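Local structure of gamma-glutamyltransferase 1 Threonine peptidase. MEROPS family T03 (Pseudomonas nitroreducens, 7D9E) at the interface of chains A and B. The protein transfers gamma-glutamyl groups from donors such as glutathione to amino acids or water, as an autoprocessed heterodimer of the Ntn-hydrolase type. Coordinates in Å, arbitrary orientation; residue numbers count along the deposited sequence, not the author numbering. Chains: chain A, Gamma-glutamyltransferase 1 Threonine peptidase. MEROPS family T03; chain B, Gamma-glutamyltransferase 1 Threonine peptidase. MEROPS family T03.

The interface of chains A and B. Residues chain A 121-122, 125, 128, 226, 229-230, 233; chain B 28, 37.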
loop_
_atom_site.group_PDB
_atom_site.type_symbol
_atom_site.label_atom_id
_atom_site.label_comp_id
_atom_site.label_asym_id
_atom_site.label_seq_id
_atom_site.Cartn_x
_atom_site.Cartn_y
_atom_site.Cartn_z
ATOM N N GLY A 121 2.196 -20.417 -0.815
ATOM C CA GLY A 121 1.388 -21.426 -1.474
ATOM C C GLY A 121 -0.018 -20.937 -1.785
ATOM O O GLY A 121 -0.413 -19.808 -1.483
ATOM N N ALA A 122 -0.796 -21.832 -2.404
ATOM C CA ALA A 122 -2.008 -21.365 -3.069
ATOM C C ALA A 122 -3.107 -20.986 -2.081
ATOM O O ALA A 122 -3.941 -20.129 -2.390
ATOM C CB ALA A 122 -2.529 -22.404 -4.060
ATOM N N ALA A 125 -3.783 -17.140 -1.057
ATOM C CA ALA A 125 -4.211 -16.137 -2.017
ATOM C C ALA A 125 -5.662 -15.706 -1.832
ATOM O O ALA A 125 -6.561 -16.543 -1.664
ATOM C CB ALA A 125 -4.029 -16.665 -3.440
ATOM N N PRO A 128 -7.815 -12.133 -6.958
ATOM C CA PRO A 128 -7.137 -10.895 -7.399
ATOM C C PRO A 128 -8.106 -9.838 -7.914
ATOM O O PRO A 128 -9.060 -10.148 -8.626
ATOM C CB PRO A 128 -6.222 -11.374 -8.531
ATOM C CG PRO A 128 -5.957 -12.831 -8.238
ATOM C CD PRO A 128 -7.282 -13.326 -7.658
ATOM N N LEU A 226 -5.603 -20.052 -14.088
ATOM C CA LEU A 226 -5.572 -19.811 -12.648
ATOM C C LEU A 226 -6.286 -20.935 -11.917
ATOM O O LEU A 226 -5.789 -21.462 -10.915
ATOM C CB LEU A 226 -6.207 -18.447 -12.349
ATOM C CG LEU A 226 -5.968 -17.854 -10.968
ATOM C CD1 LEU A 226 -6.288 -16.360 -11.024
ATOM C CD2 LEU A 226 -6.838 -18.487 -9.919
ATOM N N GLN A 229 -4.186 -24.012 -11.801
ATOM C CA GLN A 229 -3.119 -23.953 -10.815
ATOM C C GLN A 229 -3.664 -24.200 -9.415
ATOM O O GLN A 229 -3.010 -24.852 -8.598
ATOM C CB GLN A 229 -2.431 -22.599 -10.890
ATOM C CG GLN A 229 -1.185 -22.504 -10.048
ATOM C CD GLN A 229 -0.055 -23.287 -10.650
ATOM O OE1 GLN A 229 0.103 -23.329 -11.875
ATOM N NE2 GLN A 229 0.713 -23.952 -9.806
ATOM N N MET A 230 -4.865 -23.689 -9.122
ATOM C CA MET A 230 -5.490 -23.979 -7.837
ATOM C C MET A 230 -5.736 -25.470 -7.669
ATOM O O MET A 230 -5.513 -26.031 -6.590
ATOM C CB MET A 230 -6.821 -23.239 -7.728
ATOM C CG MET A 230 -6.718 -21.742 -7.687
ATOM S SD MET A 230 -6.010 -21.186 -6.121
ATOM C CE MET A 230 -4.531 -20.425 -6.763
ATOM N N ASP A 233 -2.416 -27.176 -6.936
ATOM C CA ASP A 233 -1.750 -26.801 -5.699
ATOM C C ASP A 233 -2.659 -26.864 -4.472
ATOM O O ASP A 233 -2.238 -26.446 -3.387
ATOM C CB ASP A 233 -1.184 -25.385 -5.808
ATOM C CG ASP A 233 0.024 -25.301 -6.712
ATOM O OD1 ASP A 233 0.588 -26.359 -7.064
ATOM O OD2 ASP A 233 0.396 -24.173 -7.095
ATOM N N VAL B 28 3.463 -18.622 -5.754
ATOM C CA VAL B 28 2.807 -19.454 -6.752
ATOM C C VAL B 28 2.662 -18.662 -8.043
ATOM O O VAL B 28 2.022 -17.604 -8.064
ATOM C CB VAL B 28 1.433 -19.897 -6.236
ATOM C CG1 VAL B 28 0.722 -20.753 -7.274
ATOM C CG2 VAL B 28 1.580 -20.655 -4.924
ATOM N N LEU B 37 0.629 -15.092 -7.743
ATOM C CA LEU B 37 -0.545 -14.890 -6.912
ATOM C C LEU B 37 -0.166 -14.306 -5.559
ATOM O O LEU B 37 0.848 -14.684 -4.961
ATOM C CB LEU B 37 -1.271 -16.225 -6.700
ATOM C CG LEU B 37 -2.006 -16.742 -7.927
ATOM C CD1 LEU B 37 -2.533 -18.129 -7.655
ATOM C CD2 LEU B 37 -3.146 -15.823 -8.292
#
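B:Val28 stands with CG1 anti to its backbone N (chi1 179°), which turns that methyl toward A:Gln229 and A:Asp233 and sends CG2 to A:Gly121. A:Gln229 answers with its CG anti to its own backbone N, and a bend at chi2 (73°) then carries the amide round toward A:Asp233, one turn further along helix 221-233. The side chains of A:Gln229 and B:Val28 run antiparallel alongside each other, with A:Gln229 CG 3.8 Å from B:Val28 CG1. The same methyl meets the A:Asp233 carboxylate tip to tip, OD2 lying 3.4 Å from CG1. That oxygen is gripped from within chain A: the amide NE2 of A:Gln229 donates to OD2 of A:Asp233 over 2.7 Å, nearly straight at 166°. The acceptor sits in the plane of the amide, whereas the donor comes in from above the carboxylate plane, tilted well out of it. This bond holds amide and carboxylate together beside B:Val28 CG1. An alanine in place of A:Gln229 would probably leave the A:Asp233 carboxylate without this amide donor, freer to turn, and open a gap against the CG1 methyl of B:Val28.

On the opposite branch, B:Val28 CG2 packs against the backbone of A:Gly121, 3.5 Å from its CA, just ahead of the 3-10 helix 122-124. B:Leu37 lies beside B:Val28 and faces A:Met230, A:Leu226 and A:Pro128. Its CD1 meets the thioether methyl CE of A:Met230 end on, though the modelled separation is too short to trust. This is a largely apolar seam between the large and small subunits of the mature enzyme, edged on one side by the A:Gln229 and A:Asp233 pair, with two loop residues of chain B seated against a helix and a loop of chain A. At its far end B:Leu37 CD2 lies loosely between A:Leu226 CD1 and CG of the A:Pro128 ring, 4.1 Å from the latter.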